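Local atomic coordinates of putative silent information regulator 2 (Leishmania infantum, PDB entry 5OL0), a protein that probably removes acetyl groups from lysine side chains of proteins in an NAD-dependent reaction, as a zinc-containing class I sirtuin thought to regulate gene expression. Residues A[153-158]-A[184-189]; A[157-162]-A[178-183]; A[238-243]-A[280-285]; A[219-224]-A[245-250]. All blocks are in the same frame, centred on the assembly; numbering follows the deposited sequence.

The four contacts fall into two pairs. Contacts 1 and 2, with centres about 7 Å apart, share Cys157 and His158 and build the zinc module: strands 151-154, 160-161 and 185-187 form its small antiparallel sheet, and both contacts touch the one zinc ion. Contacts 3 and 4 come later in the chain, with centres about 12 Å apart and segments that alternate along the sequence; they belong to the large parallel sheet and to loops leaving strands 213-217 and 239-242. About 36 Å separates the centres of contacts 1 and 3, on opposite sides of the chain's centre, in keeping with the two-domain build of sirtuins, a zinc-binding module beside a Rossmann-like NAD domain.

Contact 1: A[153-158]-A[184-189]. With ZN (zinc ion), chain E.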
loop_
_atom_site.group_PDB
_atom_site.type_symbol
_atom_site.label_atom_id
_atom_site.label_comp_id
_atom_site.label_asym_id
_atom_site.label_seq_id
_atom_site.Cartn_x
_atom_site.Cartn_y
_atom_site.Cartn_z
ATOM N N ALA A 153 -15.093 -9.518 -9.790
ATOM C CA ALA A 153 -16.365 -8.946 -10.269
ATOM C C ALA A 153 -16.289 -8.576 -11.742
ATOM O O ALA A 153 -15.197 -8.314 -12.281
ATOM C CB ALA A 153 -16.746 -7.694 -9.426
ATOM N N CYS A 154 -17.449 -8.562 -12.397
ATOM C CA CYS A 154 -17.568 -8.020 -13.762
ATOM C C CYS A 154 -17.265 -6.530 -13.841
ATOM O O CYS A 154 -17.773 -5.747 -13.055
ATOM C CB CYS A 154 -18.995 -8.194 -14.263
ATOM S SG CYS A 154 -19.231 -7.631 -15.974
ATOM N N ILE A 155 -16.429 -6.125 -14.775
ATOM C CA ILE A 155 -16.132 -4.694 -14.925
ATOM C C ILE A 155 -17.307 -3.911 -15.567
ATOM O O ILE A 155 -17.372 -2.717 -15.384
ATOM C CB ILE A 155 -14.849 -4.431 -15.764
ATOM C CG1 ILE A 155 -15.115 -4.694 -17.261
ATOM C CG2 ILE A 155 -13.642 -5.205 -15.165
ATOM C CD1 ILE A 155 -13.921 -4.528 -18.154
ATOM N N GLU A 156 -18.174 -4.555 -16.357
ATOM C CA GLU A 156 -19.310 -3.848 -16.990
ATOM C C GLU A 156 -20.470 -3.667 -15.986
ATOM O O GLU A 156 -20.856 -2.543 -15.702
ATOM C CB GLU A 156 -19.802 -4.544 -18.298
ATOM C CG GLU A 156 -18.814 -4.736 -19.475
ATOM C CD GLU A 156 -17.841 -3.577 -19.788
ATOM O OE1 GLU A 156 -18.012 -2.391 -19.364
ATOM O OE2 GLU A 156 -16.854 -3.844 -20.513
ATOM N N CYS A 157 -21.017 -4.757 -15.438
ATOM C CA CYS A 157 -22.165 -4.680 -14.503
ATOM C C CYS A 157 -21.843 -4.797 -13.020
ATOM O O CYS A 157 -22.760 -4.737 -12.211
ATOM C CB CYS A 157 -23.218 -5.735 -14.884
ATOM S SG CYS A 157 -22.838 -7.478 -14.471
ATOM N N HIS A 158 -20.572 -4.988 -12.648
ATOM C CA HIS A 158 -20.161 -5.088 -11.230
ATOM C C HIS A 158 -20.732 -6.296 -10.422
ATOM O O HIS A 158 -20.578 -6.371 -9.195
ATOM C CB HIS A 158 -20.350 -3.726 -10.527
ATOM C CG HIS A 158 -19.611 -2.605 -11.211
ATOM N ND1 HIS A 158 -18.233 -2.516 -11.225
ATOM C CD2 HIS A 158 -20.057 -1.570 -11.957
ATOM C CE1 HIS A 158 -17.861 -1.470 -11.934
ATOM N NE2 HIS A 158 -18.950 -0.876 -12.387
ATOM N N ILE A 184 -16.164 -8.807 -19.185
ATOM C CA ILE A 184 -14.896 -9.284 -18.669
ATOM C C ILE A 184 -14.830 -9.165 -17.146
ATOM O O ILE A 184 -15.129 -8.092 -16.582
ATOM C CB ILE A 184 -13.729 -8.470 -19.240
ATOM C CG1 ILE A 184 -13.508 -8.830 -20.719
ATOM C CG2 ILE A 184 -12.426 -8.769 -18.460
ATOM C CD1 ILE A 184 -12.864 -7.689 -21.504
ATOM N N VAL A 185 -14.432 -10.255 -16.498
ATOM C CA VAL A 185 -14.281 -10.306 -15.029
ATOM C C VAL A 185 -12.802 -10.106 -14.715
ATOM O O VAL A 185 -11.873 -10.530 -15.496
ATOM C CB VAL A 185 -14.854 -11.614 -14.450
ATOM C CG1 VAL A 185 -14.366 -11.913 -13.022
ATOM C CG2 VAL A 185 -16.383 -11.541 -14.471
ATOM N N LYS A 186 -12.576 -9.426 -13.593
ATOM C CA LYS A 186 -11.267 -9.352 -12.992
ATOM C C LYS A 186 -11.382 -9.398 -11.491
ATOM O O LYS A 186 -12.476 -9.130 -10.937
ATOM C CB LYS A 186 -10.504 -8.110 -13.461
ATOM C CG LYS A 186 -11.176 -6.787 -13.144
ATOM C CD LYS A 186 -10.120 -5.685 -13.140
ATOM C CE LYS A 186 -10.789 -4.339 -12.928
ATOM N NZ LYS A 186 -11.342 -4.185 -11.552
ATOM N N PRO A 187 -10.263 -9.736 -10.820
ATOM C CA PRO A 187 -10.196 -9.514 -9.372
ATOM C C PRO A 187 -10.472 -8.083 -9.056
ATOM O O PRO A 187 -10.281 -7.206 -9.948
ATOM C CB PRO A 187 -8.764 -9.864 -9.031
ATOM C CG PRO A 187 -8.358 -10.811 -10.079
ATOM C CD PRO A 187 -9.011 -10.311 -11.340
ATOM N N ASN A 188 -10.926 -7.821 -7.846
ATOM C CA ASN A 188 -11.358 -6.477 -7.425
ATOM C C ASN A 188 -10.152 -5.644 -7.086
ATOM O O ASN A 188 -10.019 -5.152 -5.975
ATOM C CB ASN A 188 -12.384 -6.524 -6.251
ATOM C CG ASN A 188 -13.774 -7.023 -6.700
ATOM O OD1 ASN A 188 -14.032 -7.173 -7.912
ATOM N ND2 ASN A 188 -14.659 -7.325 -5.739
ATOM N N VAL A 189 -9.225 -5.560 -8.027
ATOM C CA VAL A 189 -8.163 -4.544 -8.013
ATOM C C VAL A 189 -8.730 -3.301 -8.660
ATOM O O VAL A 189 -9.379 -3.407 -9.655
ATOM C CB VAL A 189 -6.932 -5.005 -8.785
ATOM C CG1 VAL A 189 -5.895 -3.898 -8.855
ATOM C CG2 VAL A 189 -6.336 -6.193 -8.061
HETATM ZN ZN ZN E . -21.463 -8.262 -16.102
HETATM O O HOH W 1 -13.530 -6.088 -10.747
#
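Three backbone hydrogen bonds tie 153-158 to 184-189. Ala153 and Lys186 form an antiparallel hydrogen-bonded pair: Ala153 N gives to Lys186 O at 2.9 Å, approaching in the carbonyl plane, and Lys186 N returns a bond to Ala153 O at 3.1 Å. The third, from Ile155 N to Ile184 O at 3.0 Å, is practically straight (179° at the hydrogen) and nearly along the C=O axis. Between them Cys154 and Val185 make a non-hydrogen-bonded pair, with Val185 CG2 lying over Cys154 CA at 3.8 Å.

Apolar packing gathers round Ile155. Its CG1 takes the crowded place between backbone N and carbonyl carbon (chi1 74°), so that CD1 runs alongside Ile184, while CG2 meets Lys186 CG at 3.6 Å where the two side chains cross at about a right angle. Leu81 of helix 78-83 packs on both Ile155 and Lys186.

The pairing joins a central and an outer strand of the three-stranded antiparallel sheet in the sirtuin zinc module. At the end of strand 151-154, the CxxC turn starting with Cys154 presents Cys154 and Cys157 to zinc; Cys154 SG binds the metal at 2.3 Å and also accepts from Cys157 N, which probably steadies the turn. Cys178 and Cys181 complete the site.

Polar side chains and a water close the other end. Lys186 extends to a bend at chi4, where NZ donates to Val189 O at 2.8 Å and to water 1 and forms a salt bridge with Glu194. That water can in turn donate to Ala153 O and Asn188 OD1, though acceptors outnumber its protons.

Contact 2: A[157-162]-A[178-183]; sequences CHTPFS and CSTCGG. With ZN (zinc ion), chain E.
Cys157 and Cys181 both place SG in the crowded position between their own backbone N and carbonyl carbon (chi1 75° and 82°), whereas Cys178 turns SG anti to its N (chi1 -170°). These torsions bring three thiolates from two loops onto one zinc ion: the metal lies 2.3 Å from Cys178 SG and 2.4 Å from Cys181 SG. Sharing the metal brings the sulfurs together, Cys157 SG lying 3.5 Å from Cys178 SG and 4.1 Å from Cys181 SG. No hydrogen bond crosses between 157-162 and 178-183, so it is coordination to the shared zinc that joins the two segments.

With Cys154 as fourth ligand, the arrangement is the Cys4 zinc site of sirtuins, made of two CxxC turns. In the second turn Cys178 SG accepts from two backbone amides, Thr180 N at 3.5 Å and Cys181 N at 3.6 Å. Cys181 SG receives a weak bond from Gly183 N. Such N-H...S bonds probably spread the negative charge of the thiolates and help hold the sulfurs in place. The main chain closes the 178-183 loop through a bond from Cys178 N to Gly183 O, and positive phi at Gly182 carries the chain round its bend.

Beside the sulfurs the packing is loose. Thr159 directs CB toward Cys178 SG at 4.4 Å, and Thr180 CB stands 4.3 Å from Cys157 SG. Phe161, on the outer strand 160-161, pairs through its backbone with Ala152, and its side chain rests against Asn166 and Glu169 of helix 163-171 and against Ser176.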
loop_
_atom_site.group_PDB
_atom_site.type_symbol
_atom_site.label_atom_id
_atom_site.label_comp_id
_atom_site.label_asym_id
_atom_site.label_seq_id
_atom_site.Cartn_x
_atom_site.Cartn_y
_atom_site.Cartn_z
ATOM N N CYS A 157 -21.017 -4.757 -15.438
ATOM C CA CYS A 157 -22.165 -4.680 -14.503
ATOM C C CYS A 157 -21.843 -4.797 -13.020
ATOM O O CYS A 157 -22.760 -4.737 -12.211
ATOM C CB CYS A 157 -23.218 -5.735 -14.884
ATOM S SG CYS A 157 -22.838 -7.478 -14.471
ATOM N N HIS A 158 -20.572 -4.988 -12.648
ATOM C CA HIS A 158 -20.161 -5.088 -11.230
ATOM C C HIS A 158 -20.732 -6.296 -10.422
ATOM O O HIS A 158 -20.578 -6.371 -9.195
ATOM C CB HIS A 158 -20.350 -3.726 -10.527
ATOM C CG HIS A 158 -19.611 -2.605 -11.211
ATOM N ND1 HIS A 158 -18.233 -2.516 -11.225
ATOM C CD2 HIS A 158 -20.057 -1.570 -11.957
ATOM C CE1 HIS A 158 -17.861 -1.470 -11.934
ATOM N NE2 HIS A 158 -18.950 -0.876 -12.387
ATOM N N THR A 159 -21.314 -7.275 -11.115
ATOM C CA THR A 159 -21.813 -8.489 -10.440
ATOM C C THR A 159 -20.618 -9.358 -9.951
ATOM O O THR A 159 -19.789 -9.778 -10.799
ATOM C CB THR A 159 -22.635 -9.401 -11.379
ATOM O OG1 THR A 159 -23.737 -8.668 -11.916
ATOM C CG2 THR A 159 -23.153 -10.657 -10.643
ATOM N N PRO A 160 -20.583 -9.690 -8.636
ATOM C CA PRO A 160 -19.547 -10.580 -8.113
ATOM C C PRO A 160 -19.436 -11.885 -8.879
ATOM O O PRO A 160 -20.417 -12.372 -9.471
ATOM C CB PRO A 160 -20.005 -10.850 -6.677
ATOM C CG PRO A 160 -20.743 -9.606 -6.313
ATOM C CD PRO A 160 -21.518 -9.306 -7.557
ATOM N N PHE A 161 -18.207 -12.391 -8.884
ATOM C CA PHE A 161 -17.825 -13.606 -9.541
ATOM C C PHE A 161 -16.958 -14.368 -8.542
ATOM O O PHE A 161 -16.180 -13.766 -7.813
ATOM C CB PHE A 161 -17.067 -13.217 -10.767
ATOM C CG PHE A 161 -16.743 -14.349 -11.696
ATOM C CD1 PHE A 161 -15.557 -15.078 -11.548
ATOM C CD2 PHE A 161 -17.582 -14.644 -12.773
ATOM C CE1 PHE A 161 -15.244 -16.093 -12.453
ATOM C CE2 PHE A 161 -17.278 -15.635 -13.675
ATOM C CZ PHE A 161 -16.101 -16.362 -13.538
ATOM N N SER A 162 -17.107 -15.688 -8.503
ATOM C CA SER A 162 -16.270 -16.554 -7.669
ATOM C C SER A 162 -14.765 -16.330 -7.862
ATOM O O SER A 162 -14.216 -16.581 -8.933
ATOM C CB SER A 162 -16.556 -18.017 -7.985
ATOM O OG SER A 162 -15.585 -18.847 -7.331
ATOM N N CYS A 178 -18.488 -12.691 -17.168
ATOM C CA CYS A 178 -19.698 -12.521 -16.396
ATOM C C CYS A 178 -20.812 -13.440 -16.914
ATOM O O CYS A 178 -20.989 -13.551 -18.112
ATOM C CB CYS A 178 -20.165 -11.090 -16.592
ATOM S SG CYS A 178 -21.492 -10.523 -15.528
ATOM N N SER A 179 -21.570 -14.065 -16.020
ATOM C CA SER A 179 -22.702 -14.938 -16.414
ATOM C C SER A 179 -24.033 -14.166 -16.518
ATOM O O SER A 179 -25.098 -14.772 -16.618
ATOM C CB SER A 179 -22.864 -16.065 -15.403
ATOM O OG SER A 179 -21.614 -16.687 -15.146
ATOM N N THR A 180 -23.966 -12.839 -16.440
ATOM C CA THR A 180 -25.114 -11.964 -16.594
ATOM C C THR A 180 -25.018 -11.219 -17.934
ATOM O O THR A 180 -25.979 -11.239 -18.704
ATOM C CB THR A 180 -25.233 -10.978 -15.411
ATOM O OG1 THR A 180 -25.563 -11.704 -14.214
ATOM C CG2 THR A 180 -26.304 -9.898 -15.681
ATOM N N CYS A 181 -23.867 -10.598 -18.224
ATOM C CA CYS A 181 -23.724 -9.719 -19.390
ATOM C C CYS A 181 -22.614 -10.108 -20.360
ATOM O O CYS A 181 -22.373 -9.396 -21.353
ATOM C CB CYS A 181 -23.485 -8.282 -18.882
ATOM S SG CYS A 181 -21.778 -7.860 -18.397
ATOM N N GLY A 182 -21.900 -11.204 -20.080
ATOM C CA GLY A 182 -20.725 -11.529 -20.871
ATOM C C GLY A 182 -19.571 -10.538 -20.739
ATOM O O GLY A 182 -18.569 -10.637 -21.467
ATOM N N GLY A 183 -19.666 -9.590 -19.811
ATOM C CA GLY A 183 -18.533 -8.730 -19.541
ATOM C C GLY A 183 -17.286 -9.474 -19.041
ATOM O O GLY A 183 -17.336 -10.621 -18.583
HETATM ZN ZN ZN E . -21.463 -8.262 -16.102
#

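Contact 3: A[238-243]-A[280-285]; sequences PRVVMN and VLFRGD
At one margin of the Rossmann-like parallel sheet, strand 239-242 pairs with strand 279-282, the outermost strand at this end. Their short segments run the same way, with 23° between their directions and axes approaching to 4.7 Å. Four backbone hydrogen bonds join them: Val280 N to Arg239 O, Val241 N to Val280 O, Phe282 N to Val241 O and Asn243 N to Phe282 O. The first three meet their carbonyls nearly end-on, Phe282 N to Val241 O being the shortest at 2.7 Å. The last is longer, 3.2 Å from Asn243 N to Phe282 O, and its donor stands 28° above the carbonyl plane as the strand gives way to loop.

On the face carrying Val240, Met242, Val280 and Phe282, Val280 CG1 sits in the crowded position (chi1 61°) beside Val240 CG2 at 3.7 Å, the two valines pointing the same way. Val280 CG2 lies 3.8 Å above the Phe282 ring plane, over the outer part of the ring. Leu24 and Leu21 of helix 21-30 cover this side, on Val240 and on Met242 with Phe282. On the opposite face Val241 CG1 meets Leu281 CD1 at 3.8 Å, and Phe254 packs on both residues.

Polar ends turn elsewhere: Arg239 forms a salt bridge with Asp279, and Asn243 OD1 accepts from Glu245 N. Asn243 probably belongs to the NAD site, as in a close relative, so the C-terminal end of strand 239-242 probably faces the cofactor. On the face with Val280, Val240 CG1 meets the edge of the Phe282 ring in its plane, 3.6 Å from Phe282 CE2.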
loop_
_atom_site.group_PDB
_atom_site.type_symbol
_atom_site.label_atom_id
_atom_site.label_comp_id
_atom_site.label_asym_id
_atom_site.label_seq_id
_atom_site.Cartn_x
_atom_site.Cartn_y
_atom_site.Cartn_z
ATOM N N PRO A 238 3.966 15.608 12.411
ATOM C CA PRO A 238 5.093 14.949 11.795
ATOM C C PRO A 238 4.673 13.955 10.697
ATOM O O PRO A 238 3.602 13.273 10.815
ATOM C CB PRO A 238 5.793 14.223 12.943
ATOM C CG PRO A 238 4.846 14.246 14.077
ATOM C CD PRO A 238 3.875 15.339 13.853
ATOM N N ARG A 239 5.496 13.910 9.639
ATOM C CA ARG A 239 5.276 13.008 8.537
ATOM C C ARG A 239 6.580 12.257 8.310
ATOM O O ARG A 239 7.589 12.861 8.032
ATOM C CB ARG A 239 4.798 13.747 7.290
ATOM C CG ARG A 239 3.615 14.666 7.496
ATOM C CD ARG A 239 3.022 15.171 6.182
ATOM N NE ARG A 239 3.963 16.054 5.496
ATOM C CZ ARG A 239 3.702 16.703 4.347
ATOM N NH1 ARG A 239 2.524 16.626 3.733
ATOM N NH2 ARG A 239 4.619 17.479 3.825
ATOM N N VAL A 240 6.561 10.947 8.501
ATOM C CA VAL A 240 7.754 10.144 8.497
ATOM C C VAL A 240 7.717 9.370 7.199
ATOM O O VAL A 240 6.763 8.635 6.955
ATOM C CB VAL A 240 7.767 9.165 9.726
ATOM C CG1 VAL A 240 8.908 8.185 9.616
ATOM C CG2 VAL A 240 7.950 9.967 11.004
ATOM N N VAL A 241 8.726 9.516 6.357
ATOM C CA VAL A 241 8.719 8.803 5.074
ATOM C C VAL A 241 9.847 7.808 5.151
ATOM O O VAL A 241 10.984 8.209 5.426
ATOM C CB VAL A 241 8.894 9.729 3.870
ATOM C CG1 VAL A 241 8.877 8.918 2.584
ATOM C CG2 VAL A 241 7.800 10.810 3.875
ATOM N N MET A 242 9.518 6.524 5.018
ATOM C CA MET A 242 10.520 5.445 4.843
ATOM C C MET A 242 10.535 4.971 3.404
ATOM O O MET A 242 9.605 4.297 2.940
ATOM C CB MET A 242 10.226 4.265 5.758
ATOM C CG MET A 242 10.145 4.601 7.232
ATOM S SD MET A 242 9.809 3.142 8.257
ATOM C CE MET A 242 10.082 3.892 9.854
ATOM N N ASN A 243 11.596 5.315 2.671
ATOM C CA ASN A 243 11.612 5.050 1.223
ATOM C C ASN A 243 13.079 4.973 0.767
ATOM O O ASN A 243 13.932 5.589 1.381
ATOM C CB ASN A 243 10.829 6.150 0.477
ATOM C CG ASN A 243 10.321 5.702 -0.899
ATOM O OD1 ASN A 243 11.098 5.621 -1.836
ATOM N ND2 ASN A 243 9.028 5.399 -1.018
ATOM N N VAL A 280 10.436 14.000 7.830
ATOM C CA VAL A 280 11.694 13.297 7.875
ATOM C C VAL A 280 11.677 12.136 6.893
ATOM O O VAL A 280 10.629 11.505 6.701
ATOM C CB VAL A 280 11.976 12.877 9.321
ATOM C CG1 VAL A 280 10.913 11.945 9.840
ATOM C CG2 VAL A 280 13.340 12.269 9.417
ATOM N N LEU A 281 12.805 11.923 6.223
ATOM C CA LEU A 281 13.022 10.800 5.306
ATOM C C LEU A 281 14.045 9.830 5.841
ATOM O O LEU A 281 15.167 10.231 6.142
ATOM C CB LEU A 281 13.547 11.279 3.999
ATOM C CG LEU A 281 13.827 10.261 2.915
ATOM C CD1 LEU A 281 12.583 9.553 2.427
ATOM C CD2 LEU A 281 14.471 11.043 1.791
ATOM N N PHE A 282 13.641 8.574 6.027
ATOM C CA PHE A 282 14.519 7.532 6.512
ATOM C C PHE A 282 14.756 6.652 5.317
ATOM O O PHE A 282 13.841 5.938 4.863
ATOM C CB PHE A 282 13.870 6.753 7.646
ATOM C CG PHE A 282 13.711 7.558 8.920
ATOM C CD1 PHE A 282 14.817 8.012 9.604
ATOM C CD2 PHE A 282 12.451 7.831 9.439
ATOM C CE1 PHE A 282 14.691 8.739 10.778
ATOM C CE2 PHE A 282 12.301 8.528 10.647
ATOM C CZ PHE A 282 13.421 9.016 11.291
ATOM N N ARG A 283 15.998 6.684 4.808
ATOM C CA ARG A 283 16.419 5.879 3.638
ATOM C C ARG A 283 16.771 4.474 4.090
ATOM O O ARG A 283 16.726 4.173 5.269
ATOM C CB ARG A 283 17.666 6.489 3.014
ATOM C CG ARG A 283 17.565 7.892 2.492
ATOM C CD ARG A 283 16.510 8.015 1.430
ATOM N NE ARG A 283 16.905 7.497 0.107
ATOM C CZ ARG A 283 17.446 8.209 -0.889
ATOM N NH1 ARG A 283 17.731 9.497 -0.770
ATOM N NH2 ARG A 283 17.693 7.609 -2.028
ATOM N N GLY A 284 17.187 3.607 3.183
ATOM C CA GLY A 284 17.517 2.240 3.589
ATOM C C GLY A 284 16.295 1.321 3.540
ATOM O O GLY A 284 15.245 1.649 2.981
ATOM N N ASP A 285 16.458 0.144 4.102
ATOM C CA ASP A 285 15.462 -0.885 4.084
ATOM C C ASP A 285 14.418 -0.565 5.163
ATOM O O ASP A 285 14.717 -0.546 6.391
ATOM C CB ASP A 285 16.120 -2.206 4.417
ATOM C CG ASP A 285 15.190 -3.395 4.267
ATOM O OD1 ASP A 285 13.996 -3.290 3.880
ATOM O OD2 ASP A 285 15.687 -4.475 4.580
#

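Contact 4: A[219-224]-A[245-250]; sequences TSMQVH and ERVGGL
Gly249 O is gripped by two N-H groups of one guanidinium, the second only weakly. Arg246 NH1 donates at 2.7 Å to Gly249 O on a lone pair in the carbonyl plane, and that oxygen lies only 8° out of the guanidinium plane; Arg246 NH2 adds the weak bond at 3.1 Å to Gly249 O. This clasp closes the 245-250 loop on itself, and positive phi at Gly248 and Gly249 carries its bends. The facing loop has its own brace, an ST turn in which Ser220 OG accepts from Gln222 N at 3.2 Å, nearly straight at 170°.

Between the loops no direct hydrogen bond forms. Water 2 spans them instead, accepting from Gly248 N at 2.9 Å and donating to Ser220 O at 3.3 Å. Van der Waals packing adds to it: Val247 lies against the backbone of 219-224, with CB 3.9 Å from Ser220 O and CG1 near the carbonyls of Thr219 and Ser220. Met221, bent at both chi2 and chi3, lays CG against Gly248 CA at 3.9 Å, while in an apolar contact Val247 CG2 stands 4.3 Å from Met221 CG.

Thr219, Ser220 and Glu245 probably contribute to the NAD site, as in a close relative, so the pairing probably sets two NAD-binding loops side by side. Further along the first loop, His224 forms backbone hydrogen bonds to the bound peptide. The loops follow the neighbouring parallel strands 213-217 and 239-242, with 219-224 leaving the former and 245-250 the latter, and Phe252 packs on Met221 further along the second loop.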
loop_
_atom_site.group_PDB
_atom_site.type_symbol
_atom_site.label_atom_id
_atom_site.label_comp_id
_atom_site.label_asym_id
_atom_site.label_seq_id
_atom_site.Cartn_x
_atom_site.Cartn_y
_atom_site.Cartn_z
ATOM N N THR A 219 5.911 4.079 -0.399
ATOM C CA THR A 219 4.918 4.510 -1.369
ATOM C C THR A 219 5.476 5.474 -2.418
ATOM O O THR A 219 6.424 6.203 -2.152
ATOM C CB THR A 219 3.762 5.275 -0.718
ATOM O OG1 THR A 219 2.860 5.620 -1.774
ATOM C CG2 THR A 219 4.209 6.625 -0.179
ATOM N N SER A 220 4.754 5.635 -3.521
ATOM C CA SER A 220 5.269 6.499 -4.596
ATOM C C SER A 220 4.911 8.012 -4.537
ATOM O O SER A 220 5.719 8.865 -4.986
ATOM C CB SER A 220 4.870 5.902 -5.982
ATOM O OG SER A 220 3.469 5.872 -6.201
ATOM N N MET A 221 3.706 8.347 -4.092
ATOM C CA MET A 221 3.176 9.700 -4.372
ATOM C C MET A 221 2.836 9.978 -5.805
ATOM O O MET A 221 2.588 11.108 -6.132
ATOM C CB MET A 221 4.164 10.835 -3.975
ATOM C CG MET A 221 4.659 10.826 -2.546
ATOM S SD MET A 221 3.285 11.087 -1.411
ATOM C CE MET A 221 2.739 12.788 -1.756
ATOM N N GLN A 222 2.857 9.011 -6.707
ATOM C CA GLN A 222 2.534 9.342 -8.088
ATOM C C GLN A 222 1.232 8.721 -8.562
ATOM O O GLN A 222 0.891 8.880 -9.733
ATOM C CB GLN A 222 3.711 8.959 -9.011
ATOM C CG GLN A 222 4.993 9.668 -8.552
ATOM C CD GLN A 222 6.093 9.674 -9.571
ATOM O OE1 GLN A 222 6.566 8.620 -9.960
ATOM N NE2 GLN A 222 6.509 10.873 -10.012
ATOM N N VAL A 223 0.504 8.032 -7.672
ATOM C CA VAL A 223 -0.835 7.509 -7.985
ATOM C C VAL A 223 -1.928 8.198 -7.169
ATOM O O VAL A 223 -1.864 8.226 -5.934
ATOM C CB VAL A 223 -0.875 5.977 -7.775
ATOM C CG1 VAL A 223 -2.269 5.459 -8.051
ATOM C CG2 VAL A 223 0.130 5.311 -8.699
ATOM N N HIS A 224 -2.948 8.727 -7.849
ATOM C CA HIS A 224 -3.909 9.623 -7.285
ATOM C C HIS A 224 -5.254 8.997 -7.371
ATOM O O HIS A 224 -5.450 8.182 -8.248
ATOM C CB HIS A 224 -3.863 10.953 -8.069
ATOM C CG HIS A 224 -2.494 11.495 -8.195
ATOM N ND1 HIS A 224 -1.794 11.964 -7.105
ATOM C CD2 HIS A 224 -1.661 11.591 -9.261
ATOM C CE1 HIS A 224 -0.579 12.299 -7.495
ATOM N NE2 HIS A 224 -0.479 12.099 -8.797
ATOM N N GLU A 245 13.865 6.120 -2.118
ATOM C CA GLU A 245 13.955 7.269 -3.036
ATOM C C GLU A 245 13.464 8.518 -2.348
ATOM O O GLU A 245 12.583 8.431 -1.477
ATOM C CB GLU A 245 13.027 7.079 -4.264
ATOM C CG GLU A 245 13.276 5.893 -5.133
ATOM C CD GLU A 245 12.538 6.035 -6.452
ATOM O OE1 GLU A 245 11.304 5.894 -6.462
ATOM O OE2 GLU A 245 13.165 6.332 -7.486
ATOM N N ARG A 246 13.987 9.668 -2.774
ATOM C CA ARG A 246 13.566 10.980 -2.285
ATOM C C ARG A 246 12.261 11.269 -3.046
ATOM O O ARG A 246 12.266 11.738 -4.195
ATOM C CB ARG A 246 14.721 12.022 -2.469
ATOM C CG ARG A 246 14.414 13.526 -2.576
ATOM C CD ARG A 246 13.694 14.009 -1.353
ATOM N NE ARG A 246 13.357 15.441 -1.115
ATOM C CZ ARG A 246 12.182 16.060 -1.329
ATOM N NH1 ARG A 246 11.189 15.516 -2.054
ATOM N NH2 ARG A 246 12.023 17.298 -0.856
ATOM N N VAL A 247 11.133 10.949 -2.399
ATOM C CA VAL A 247 9.790 11.058 -3.051
ATOM C C VAL A 247 9.073 12.325 -2.602
ATOM O O VAL A 247 9.458 12.918 -1.600
ATOM C CB VAL A 247 8.852 9.840 -2.793
ATOM C CG1 VAL A 247 9.401 8.571 -3.494
ATOM C CG2 VAL A 247 8.599 9.622 -1.303
ATOM N N GLY A 248 8.047 12.697 -3.369
ATOM C CA GLY A 248 7.133 13.802 -3.068
ATOM C C GLY A 248 7.429 15.206 -3.619
ATOM O O GLY A 248 6.646 16.141 -3.377
ATOM N N GLY A 249 8.561 15.389 -4.299
ATOM C CA GLY A 249 9.018 16.722 -4.728
ATOM C C GLY A 249 8.986 17.777 -3.605
ATOM O O GLY A 249 9.342 17.510 -2.444
ATOM N N LEU A 250 8.481 18.960 -3.947
ATOM C CA LEU A 250 8.346 20.068 -3.061
ATOM C C LEU A 250 7.158 19.959 -2.105
ATOM O O LEU A 250 7.008 20.813 -1.281
ATOM C CB LEU A 250 8.254 21.390 -3.899
ATOM C CG LEU A 250 9.506 21.670 -4.780
ATOM C CD1 LEU A 250 9.388 22.889 -5.725
ATOM C CD2 LEU A 250 10.733 21.813 -3.845
HETATM O O HOH W 2 7.536 11.448 -5.921
#